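Local coordinates for probable glucarate dehydratase (Mycobacterium smegmatis str. MC2 155, PDB 3VDG), which probably dehydrates glucarate or a related acid sugar in the metal-dependent manner of the enolase superfamily, at residues 45-50 and 425-430; 214-219 and 244-249; 268-273 and 292-297. All coordinates share one frame; numbering follows the deposited sequence.

Contact 1. Residues 45-50 and 425-430; sequences LLNTVG and RDDTGY. With ACT (acetate ion), chain E.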
loop_
_atom_site.group_PDB
_atom_site.type_symbol
_atom_site.label_atom_id
_atom_site.label_comp_id
_atom_site.label_asym_id
_atom_site.label_seq_id
_atom_site.Cartn_x
_atom_site.Cartn_y
_atom_site.Cartn_z
ATOM N N LEU A 45 32.430 11.544 -11.889
ATOM C CA LEU A 45 31.170 12.242 -12.150
ATOM C C LEU A 45 30.982 13.372 -11.137
ATOM O O LEU A 45 31.152 13.182 -9.936
ATOM C CB LEU A 45 29.995 11.251 -12.042
ATOM C CG LEU A 45 30.031 10.013 -12.952
ATOM C CD1 LEU A 45 28.787 9.145 -12.738
ATOM C CD2 LEU A 45 30.129 10.438 -14.416
ATOM N N LEU A 46 30.612 14.547 -11.627
ATOM C CA LEU A 46 30.530 15.733 -10.776
ATOM C C LEU A 46 29.108 15.942 -10.292
ATOM O O LEU A 46 28.149 15.657 -11.021
ATOM C CB LEU A 46 30.955 16.966 -11.590
ATOM C CG LEU A 46 32.454 17.035 -11.908
ATOM C CD1 LEU A 46 32.725 18.101 -12.968
ATOM C CD2 LEU A 46 33.267 17.303 -10.633
ATOM N N ASN A 47 28.973 16.457 -9.064
ATOM C CA ASN A 47 27.697 16.900 -8.573
ATOM C C ASN A 47 27.895 18.122 -7.706
ATOM O O ASN A 47 29.029 18.624 -7.573
ATOM C CB ASN A 47 26.917 15.783 -7.843
ATOM C CG ASN A 47 27.634 15.278 -6.606
ATOM O OD1 ASN A 47 28.226 16.053 -5.872
ATOM N ND2 ASN A 47 27.582 13.963 -6.370
ATOM N N THR A 48 26.811 18.632 -7.141
ATOM C CA THR A 48 26.901 19.923 -6.460
ATOM C C THR A 48 27.727 19.841 -5.165
ATOM O O THR A 48 28.157 20.873 -4.644
ATOM C CB THR A 48 25.514 20.573 -6.232
ATOM O OG1 THR A 48 25.679 21.984 -6.045
ATOM C CG2 THR A 48 24.792 19.988 -5.004
ATOM N N VAL A 49 27.979 18.630 -4.655
ATOM C CA VAL A 49 28.731 18.527 -3.398
ATOM C C VAL A 49 30.145 17.970 -3.554
ATOM O O VAL A 49 30.870 17.816 -2.566
ATOM C CB VAL A 49 27.984 17.721 -2.306
ATOM C CG1 VAL A 49 26.700 18.447 -1.891
ATOM C CG2 VAL A 49 27.716 16.286 -2.758
ATOM N N GLY A 50 30.546 17.671 -4.779
ATOM C CA GLY A 50 31.860 17.062 -4.984
ATOM C C GLY A 50 31.979 16.289 -6.277
ATOM O O GLY A 50 31.478 16.718 -7.328
ATOM N N ARG A 425 30.962 6.189 1.302
ATOM C CA ARG A 425 30.795 7.108 0.192
ATOM C C ARG A 425 31.055 8.536 0.692
ATOM O O ARG A 425 30.493 8.955 1.695
ATOM C CB ARG A 425 29.399 7.025 -0.411
ATOM C CG ARG A 425 29.270 7.991 -1.570
ATOM C CD ARG A 425 27.886 8.020 -2.195
ATOM N NE ARG A 425 27.821 9.110 -3.174
ATOM C CZ ARG A 425 26.737 9.430 -3.866
ATOM N NH1 ARG A 425 25.611 8.733 -3.706
ATOM N NH2 ARG A 425 26.791 10.444 -4.717
ATOM N N ASP A 426 31.899 9.289 -0.004
ATOM C CA ASP A 426 32.262 10.617 0.479
ATOM C C ASP A 426 32.688 11.531 -0.681
ATOM O O ASP A 426 33.877 11.783 -0.861
ATOM C CB ASP A 426 33.411 10.488 1.493
ATOM C CG ASP A 426 33.636 11.763 2.294
ATOM O OD1 ASP A 426 32.897 12.745 2.089
ATOM O OD2 ASP A 426 34.549 11.787 3.138
ATOM N N ASP A 427 31.719 12.017 -1.457
ATOM C CA ASP A 427 31.989 12.822 -2.645
ATOM C C ASP A 427 32.721 14.121 -2.253
ATOM O O ASP A 427 33.619 14.589 -2.958
ATOM C CB ASP A 427 30.675 13.235 -3.343
ATOM C CG ASP A 427 29.811 12.039 -3.788
ATOM O OD1 ASP A 427 30.162 10.865 -3.535
ATOM O OD2 ASP A 427 28.745 12.288 -4.387
ATOM N N THR A 428 32.315 14.694 -1.123
ATOM C CA THR A 428 32.892 15.944 -0.653
ATOM C C THR A 428 34.312 15.734 -0.130
ATOM O O THR A 428 35.237 16.447 -0.517
ATOM C CB THR A 428 32.016 16.582 0.430
ATOM O OG1 THR A 428 30.690 16.751 -0.090
ATOM C CG2 THR A 428 32.590 17.948 0.841
ATOM N N GLY A 429 34.487 14.752 0.747
ATOM C CA GLY A 429 35.813 14.427 1.256
ATOM C C GLY A 429 36.784 14.082 0.135
ATOM O O GLY A 429 37.954 14.448 0.186
ATOM N N TYR A 430 36.313 13.359 -0.879
ATOM C CA TYR A 430 37.170 13.021 -2.008
ATOM C C TYR A 430 37.532 14.261 -2.824
ATOM O O TYR A 430 38.686 14.438 -3.209
ATOM C CB TYR A 430 36.531 11.957 -2.907
ATOM C CG TYR A 430 37.342 11.621 -4.137
ATOM C CD1 TYR A 430 38.669 11.191 -4.032
ATOM C CD2 TYR A 430 36.774 11.706 -5.405
ATOM C CE1 TYR A 430 39.410 10.878 -5.165
ATOM C CE2 TYR A 430 37.503 11.402 -6.535
ATOM C CZ TYR A 430 38.819 10.989 -6.410
ATOM O OH TYR A 430 39.525 10.686 -7.553
HETATM C C ACT E . 24.895 11.294 -7.842
HETATM O O ACT E . 24.968 10.101 -8.240
HETATM O OXT ACT E . 25.923 11.988 -7.690
HETATM C CH3 ACT E . 23.562 11.920 -7.536
#

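Contact 2. Residues 214-219 and 244-249; sequences KLKGGV and DPNAAW. With NA (sodium ion), chain C; FMT (formic acid), chain B.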
loop_
_atom_site.group_PDB
_atom_site.type_symbol
_atom_site.label_atom_id
_atom_site.label_comp_id
_atom_site.label_asym_id
_atom_site.label_seq_id
_atom_site.Cartn_x
_atom_site.Cartn_y
_atom_site.Cartn_z
ATOM N N LYS A 214 18.165 12.780 -18.410
ATOM C CA LYS A 214 18.245 13.592 -17.213
ATOM C C LYS A 214 19.645 14.177 -17.107
ATOM O O LYS A 214 20.611 13.476 -17.361
ATOM C CB LYS A 214 17.991 12.717 -15.981
ATOM C CG LYS A 214 18.350 13.413 -14.665
ATOM C CD LYS A 214 18.083 12.512 -13.459
ATOM C CE LYS A 214 18.344 13.252 -12.157
ATOM N NZ LYS A 214 17.905 12.459 -10.977
ATOM N N LEU A 215 19.752 15.443 -16.696
ATOM C CA LEU A 215 21.064 16.060 -16.450
ATOM C C LEU A 215 21.270 16.361 -14.954
ATOM O O LEU A 215 20.431 17.019 -14.313
ATOM C CB LEU A 215 21.223 17.361 -17.268
ATOM C CG LEU A 215 22.516 18.170 -17.059
ATOM C CD1 LEU A 215 23.719 17.362 -17.509
ATOM C CD2 LEU A 215 22.474 19.518 -17.782
ATOM N N LYS A 216 22.379 15.879 -14.407
ATOM C CA LYS A 216 22.782 16.218 -13.044
ATOM C C LYS A 216 23.425 17.611 -13.105
ATOM O O LYS A 216 24.488 17.784 -13.714
ATOM C CB LYS A 216 23.797 15.204 -12.511
ATOM C CG LYS A 216 24.285 15.518 -11.086
ATOM C CD LYS A 216 23.540 14.699 -10.040
ATOM C CE LYS A 216 22.035 14.948 -10.054
ATOM N NZ LYS A 216 21.363 14.166 -8.967
ATOM N N GLY A 217 22.747 18.590 -12.522
ATOM C CA GLY A 217 23.206 19.981 -12.538
ATOM C C GLY A 217 23.683 20.408 -11.158
ATOM O O GLY A 217 24.080 19.576 -10.343
ATOM N N GLY A 218 23.641 21.702 -10.880
ATOM C CA GLY A 218 24.166 22.220 -9.611
ATOM C C GLY A 218 25.690 22.324 -9.612
ATOM O O GLY A 218 26.305 22.568 -8.573
ATOM N N VAL A 219 26.290 22.133 -10.785
ATOM C CA VAL A 219 27.750 22.143 -10.957
ATOM C C VAL A 219 28.256 23.444 -11.614
ATOM O O VAL A 219 29.249 24.013 -11.175
ATOM C CB VAL A 219 28.228 20.916 -11.765
ATOM C CG1 VAL A 219 29.728 20.994 -12.018
ATOM C CG2 VAL A 219 27.878 19.607 -11.024
ATOM N N ASP A 244 18.301 18.302 -12.577
ATOM C CA ASP A 244 18.348 18.065 -11.140
ATOM C C ASP A 244 19.608 18.672 -10.548
ATOM O O ASP A 244 20.690 18.093 -10.655
ATOM C CB ASP A 244 18.343 16.556 -10.896
ATOM C CG ASP A 244 18.579 16.191 -9.438
ATOM O OD1 ASP A 244 18.455 17.061 -8.536
ATOM O OD2 ASP A 244 18.882 15.010 -9.194
ATOM N N PRO A 245 19.494 19.863 -9.956
ATOM C CA PRO A 245 20.701 20.470 -9.395
ATOM C C PRO A 245 20.877 20.155 -7.905
ATOM O O PRO A 245 21.651 20.844 -7.234
ATOM C CB PRO A 245 20.422 21.968 -9.550
ATOM C CG PRO A 245 18.942 22.051 -9.309
ATOM C CD PRO A 245 18.354 20.800 -9.940
ATOM N N ASN A 246 20.156 19.157 -7.385
ATOM C CA ASN A 246 20.315 18.773 -5.967
ATOM C C ASN A 246 20.250 19.982 -5.023
ATOM O O ASN A 246 21.099 20.141 -4.150
ATOM C CB ASN A 246 21.639 18.015 -5.757
ATOM C CG ASN A 246 21.584 16.568 -6.259
ATOM O OD1 ASN A 246 22.315 16.178 -7.180
ATOM N ND2 ASN A 246 20.713 15.765 -5.652
ATOM N N ALA A 247 19.238 20.828 -5.203
ATOM C CA ALA A 247 18.976 21.957 -4.303
ATOM C C ALA A 247 20.068 23.022 -4.316
ATOM O O ALA A 247 20.255 23.744 -3.323
ATOM C CB ALA A 247 18.738 21.474 -2.869
ATOM N N ALA A 248 20.764 23.165 -5.436
ATOM C CA ALA A 248 21.858 24.162 -5.508
ATOM C C ALA A 248 21.398 25.608 -5.670
ATOM O O ALA A 248 22.242 26.502 -5.709
ATOM C CB ALA A 248 22.837 23.808 -6.620
ATOM N N TRP A 249 20.086 25.841 -5.804
ATOM C CA TRP A 249 19.584 27.199 -6.099
ATOM C C TRP A 249 18.691 27.751 -5.038
ATOM O O TRP A 249 18.013 27.006 -4.332
ATOM C CB TRP A 249 18.799 27.241 -7.401
ATOM C CG TRP A 249 19.500 26.622 -8.570
ATOM C CD1 TRP A 249 20.863 26.640 -8.866
ATOM C CD2 TRP A 249 18.873 25.905 -9.678
ATOM N NE1 TRP A 249 21.118 25.957 -10.034
ATOM C CE2 TRP A 249 19.954 25.506 -10.577
ATOM C CE3 TRP A 249 17.561 25.558 -9.998
ATOM C CZ2 TRP A 249 19.713 24.788 -11.737
ATOM C CZ3 TRP A 249 17.334 24.826 -11.174
ATOM C CH2 TRP A 249 18.378 24.447 -12.010
HETATM NA NA NA C . 17.153 13.675 -8.107
HETATM C C FMT B . 21.179 12.311 -5.990
HETATM O O1 FMT B . 20.202 12.968 -6.335
HETATM O O2 FMT B . 21.024 11.211 -5.243
HETATM O O HOH W 1 18.835 12.122 -8.241
HETATM O O HOH W 2 24.286 17.824 -8.132
HETATM O O HOH W 3 17.620 15.327 -6.481
#

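Contact 3. Residues 268-273 and 292-297; sequences LEDPTP and NMCVVA. With NA (sodium ion), chain C; FMT (formic acid), chain B.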
loop_
_atom_site.group_PDB
_atom_site.type_symbol
_atom_site.label_atom_id
_atom_site.label_comp_id
_atom_site.label_asym_id
_atom_site.label_seq_id
_atom_site.Cartn_x
_atom_site.Cartn_y
_atom_site.Cartn_z
ATOM N N LEU A 268 11.281 19.343 -13.112
ATOM C CA LEU A 268 12.490 19.933 -12.528
ATOM C C LEU A 268 12.678 19.365 -11.121
ATOM O O LEU A 268 11.790 19.526 -10.288
ATOM C CB LEU A 268 12.305 21.458 -12.445
ATOM C CG LEU A 268 13.422 22.269 -11.797
ATOM C CD1 LEU A 268 14.677 22.143 -12.653
ATOM C CD2 LEU A 268 12.991 23.733 -11.704
ATOM N N GLU A 269 13.791 18.673 -10.852
ATOM C CA GLU A 269 13.921 17.970 -9.567
ATOM C C GLU A 269 14.694 18.821 -8.583
ATOM O O GLU A 269 15.757 19.328 -8.928
ATOM C CB GLU A 269 14.712 16.646 -9.671
ATOM C CG GLU A 269 14.489 15.797 -10.900
ATOM C CD GLU A 269 15.326 14.521 -10.865
ATOM O OE1 GLU A 269 15.588 13.946 -11.948
ATOM O OE2 GLU A 269 15.739 14.101 -9.752
ATOM N N ASP A 270 14.187 18.923 -7.355
ATOM C CA ASP A 270 14.918 19.568 -6.253
ATOM C C ASP A 270 15.709 20.791 -6.682
ATOM O O ASP A 270 16.938 20.835 -6.523
ATOM C CB ASP A 270 15.859 18.554 -5.572
ATOM C CG ASP A 270 15.088 17.464 -4.860
ATOM O OD1 ASP A 270 14.202 17.837 -4.064
ATOM O OD2 ASP A 270 15.331 16.257 -5.128
ATOM N N PRO A 271 15.019 21.800 -7.229
ATOM C CA PRO A 271 15.758 23.023 -7.542
ATOM C C PRO A 271 16.330 23.732 -6.301
ATOM O O PRO A 271 17.391 24.335 -6.380
ATOM C CB PRO A 271 14.696 23.915 -8.224
ATOM C CG PRO A 271 13.368 23.359 -7.773
ATOM C CD PRO A 271 13.602 21.871 -7.635
ATOM N N THR A 272 15.653 23.643 -5.160
ATOM C CA THR A 272 15.982 24.473 -4.007
ATOM C C THR A 272 15.743 23.664 -2.724
ATOM O O THR A 272 14.954 22.722 -2.732
ATOM C CB THR A 272 15.124 25.766 -4.033
ATOM O OG1 THR A 272 15.647 26.726 -3.107
ATOM C CG2 THR A 272 13.650 25.467 -3.685
ATOM N N PRO A 273 16.442 24.000 -1.625
ATOM C CA PRO A 273 16.307 23.125 -0.445
ATOM C C PRO A 273 15.049 23.356 0.409
ATOM O O PRO A 273 14.611 24.500 0.590
ATOM C CB PRO A 273 17.572 23.440 0.387
ATOM C CG PRO A 273 18.075 24.753 -0.107
ATOM C CD PRO A 273 17.526 24.998 -1.487
ATOM N N ASN A 292 13.722 13.865 -4.639
ATOM C CA ASN A 292 14.187 12.760 -3.804
ATOM C C ASN A 292 15.053 13.307 -2.688
ATOM O O ASN A 292 16.029 12.674 -2.286
ATOM C CB ASN A 292 15.013 11.758 -4.596
ATOM C CG ASN A 292 16.123 12.423 -5.390
ATOM O OD1 ASN A 292 16.046 12.508 -6.612
ATOM N ND2 ASN A 292 17.158 12.896 -4.703
ATOM N N MET A 293 14.727 14.497 -2.210
ATOM C CA MET A 293 15.501 15.081 -1.138
ATOM C C MET A 293 14.605 15.563 -0.024
ATOM O O MET A 293 14.908 15.349 1.129
ATOM C CB MET A 293 16.395 16.225 -1.642
ATOM C CG MET A 293 17.543 15.758 -2.514
ATOM S SD MET A 293 18.504 17.153 -3.167
ATOM C CE MET A 293 19.451 17.561 -1.701
ATOM N N CYS A 294 13.488 16.202 -0.348
ATOM C CA CYS A 294 12.635 16.689 0.741
ATOM C C CYS A 294 11.475 15.748 1.054
ATOM O O CYS A 294 10.747 15.968 2.017
ATOM C CB CYS A 294 12.164 18.137 0.500
ATOM S SG CYS A 294 11.202 18.358 -1.001
ATOM N N VAL A 295 11.311 14.700 0.245
ATOM C CA VAL A 295 10.391 13.600 0.570
ATOM C C VAL A 295 11.118 12.254 0.356
ATOM O O VAL A 295 11.179 11.743 -0.773
ATOM C CB VAL A 295 9.111 13.627 -0.304
ATOM C CG1 VAL A 295 8.165 12.500 0.113
ATOM C CG2 VAL A 295 8.386 14.957 -0.164
ATOM N N VAL A 296 11.662 11.697 1.434
ATOM C CA VAL A 296 12.461 10.473 1.370
ATOM C C VAL A 296 12.026 9.472 2.442
ATOM O O VAL A 296 12.659 8.415 2.626
ATOM C CB VAL A 296 13.986 10.764 1.504
ATOM C CG1 VAL A 296 14.493 11.567 0.306
ATOM C CG2 VAL A 296 14.286 11.491 2.805
ATOM N N ALA A 297 10.939 9.796 3.144
ATOM C CA ALA A 297 10.415 8.936 4.219
ATOM C C ALA A 297 8.913 9.166 4.352
ATOM O O ALA A 297 8.425 10.263 4.061
ATOM C CB ALA A 297 11.107 9.237 5.544
HETATM NA NA NA C . 17.153 13.675 -8.107
HETATM C C FMT B . 21.179 12.311 -5.990
HETATM O O1 FMT B . 20.202 12.968 -6.335
HETATM O O2 FMT B . 21.024 11.211 -5.243
HETATM O O HOH W 3 17.620 15.327 -6.481
HETATM O O HOH W 1 18.835 12.122 -8.241
#

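Contact 1. Residues 45-50 and 425-430
Asn-47 meets Asp-427 where a two-residue strand runs into a type I beta turn (Asn-47 to Gly-50) and packs on the N-terminal end of helix 427-434. The asparagine side chain can be traced outward from CB, which sits 3.9 Å from OXT of a bound acetate, probably a guest from the crystallisation liquor. The first torsion (chi1 62°) tucks CG between backbone N and carbonyl carbon, which folds the amide back over its own turn. CG itself lies equally far, 3.9 Å, from acetate OXT and Asp-427 OD2. OD1 accepts from Val-49 N, making an Asx turn. ND2, the tip, spends its hydrogens on two oxygens: one N-H goes to Asp-427 OD2 at 2.8 Å, the other to acetate OXT. The bond to the aspartate is straight (159°) and lies in the amide plane, arriving on the anti side of OD2 and a little out of the carboxylate plane.

The syn side of that carboxylate belongs to Arg-425. An extended chain brings its guanidinium in side-on, NE to OD1 at 2.9 Å and NH2 to OD2 at 2.7 Å. Asp-427 OD2 is thus held by two donors, one from each segment, and the carboxylate has little freedom to rotate. Acetate OXT also lies near the guanidinium edge, and His-52 and His-372 bond the acetate as well.

Just ahead of the helix, Asp-426 is the N-cap, its OD1 accepting from Gly-429 N. Gly-50 CA comes within 3.6 Å of Asp-427 O, a close approach of turn to helix. Beside it Thr-428 OG1 donates to Val-49 O at 2.7 Å, tilted 30° from the carbonyl plane, while Val-49 CB rests 3.6 Å from the same hydroxyl oxygen.

Contact 2. Residues 214-219 and 244-249
Two neighbouring parallel strands of the barrel sheet in an enolase-type C-terminal domain end here, and Lys-214, Lys-216 and Asp-244 crowd together at the metal site beyond them. The strand pairing is short: Asp-244 N donates to Leu-215 O, and Gly-217 N donates back to Asp-244 O, with Lys-216 bridged to Asp-244 so that both side chains rise from the same face.

Asp-244 OD2 is the busy atom. It binds the sodium ion at 2.4 Å and accepts from Lys-216 NZ at 2.6 Å, the NZ atom standing above the carboxylate plane (56° out of it) and not in it. Lys-216 reaches this spot by bending at chi2 and chi3, running alongside the aspartate in the same direction. The same NZ donates to Asn-246 OD1 at 2.9 Å, and Tyr-172 OH is a further partner. Lys-214 instead comes in fully extended; its NZ makes only a weak bond to OD2, its stronger partners being Asp-370 and Glu-269. The other oxygen, OD1, accepts from Asn-246 N in an Asx turn and from a water bound to the metal, which helps fix the rotation of the carboxylate.

The Asn-246 amide divides its labour. OD1 faces the lysine, and ND2 gives a nearly straight bond (171°) to formate O1 at 2.9 Å. Further along, Gly-218, at positive phi, lies against the Pro-245 turn with no CB in the way: its N is 3.5 Å from Pro-245 CB, and Gly-218 CA is 3.6 Å from Ala-248 CB.

Contact 3. Residues 268-273 and 292-297
Asp-270 and Met-293 bring the two backbones nearest, with their CA atoms 6.8 Å apart, where strand 267-269 gives out and the loop after strand 289-291 begins. Glu-269 OE2 from 268-273 and Asn-292 OD1 from 292-297 bind the sodium ion at 2.2 Å each. The two oxygens stand 3.5 Å apart, and the carboxylate and amide planes are turned almost perpendicular (85°), so the groups converge on the ion without stacking. Asn-292 has its CG between backbone N and carbonyl carbon (chi1 51°), which brings the amide oxygen round to the metal; Asp-244 supplies the remaining protein oxygen. Lys-214 pairs with the other glutamate oxygen, OE1.

Behind this first shell stands Asp-270. Its OD2 takes the backbone N-H of Asn-292 on the syn lone pair, at 2.9 Å and 162°, and receives a hydrogen from a metal-bound water at 2.8 Å. OD1 goes to Thr-291 OG1. The Met-293 chain crosses beside the carboxylate, CG 3.5 Å from OD2. Asp-270 is therefore a second-shell residue that positions both a ligand's backbone and a ligand water. Two carboxylates and a neutral amide oxygen around one ion make a site suited to a cation, consistent with the magnesium that enolase-superfamily enzymes use, though sodium occupies it here.

Overall arrangement
Starting from the N terminus, the chain first lays down residues 45-50, whose partner comes only near the C terminus at 425-430; contact 1 therefore closes a very long loop holding the whole barrel. Inside it, contact 2 closes a short loop through helix 222-235, joining strands 213-216 and 241-244. Contact 3 follows in series, closing through helix 275-284 and joining strands 267-269 and 289-291. Contacts 2 and 3 meet at the shared sodium ion and where Ala-247 N lies 2.7 Å from Asp-270 O. Contact 1 touches contact 2 through Thr-48 OG1 and Gly-218 O, bringing the early turn, with the late helix on it, up against the strand ends.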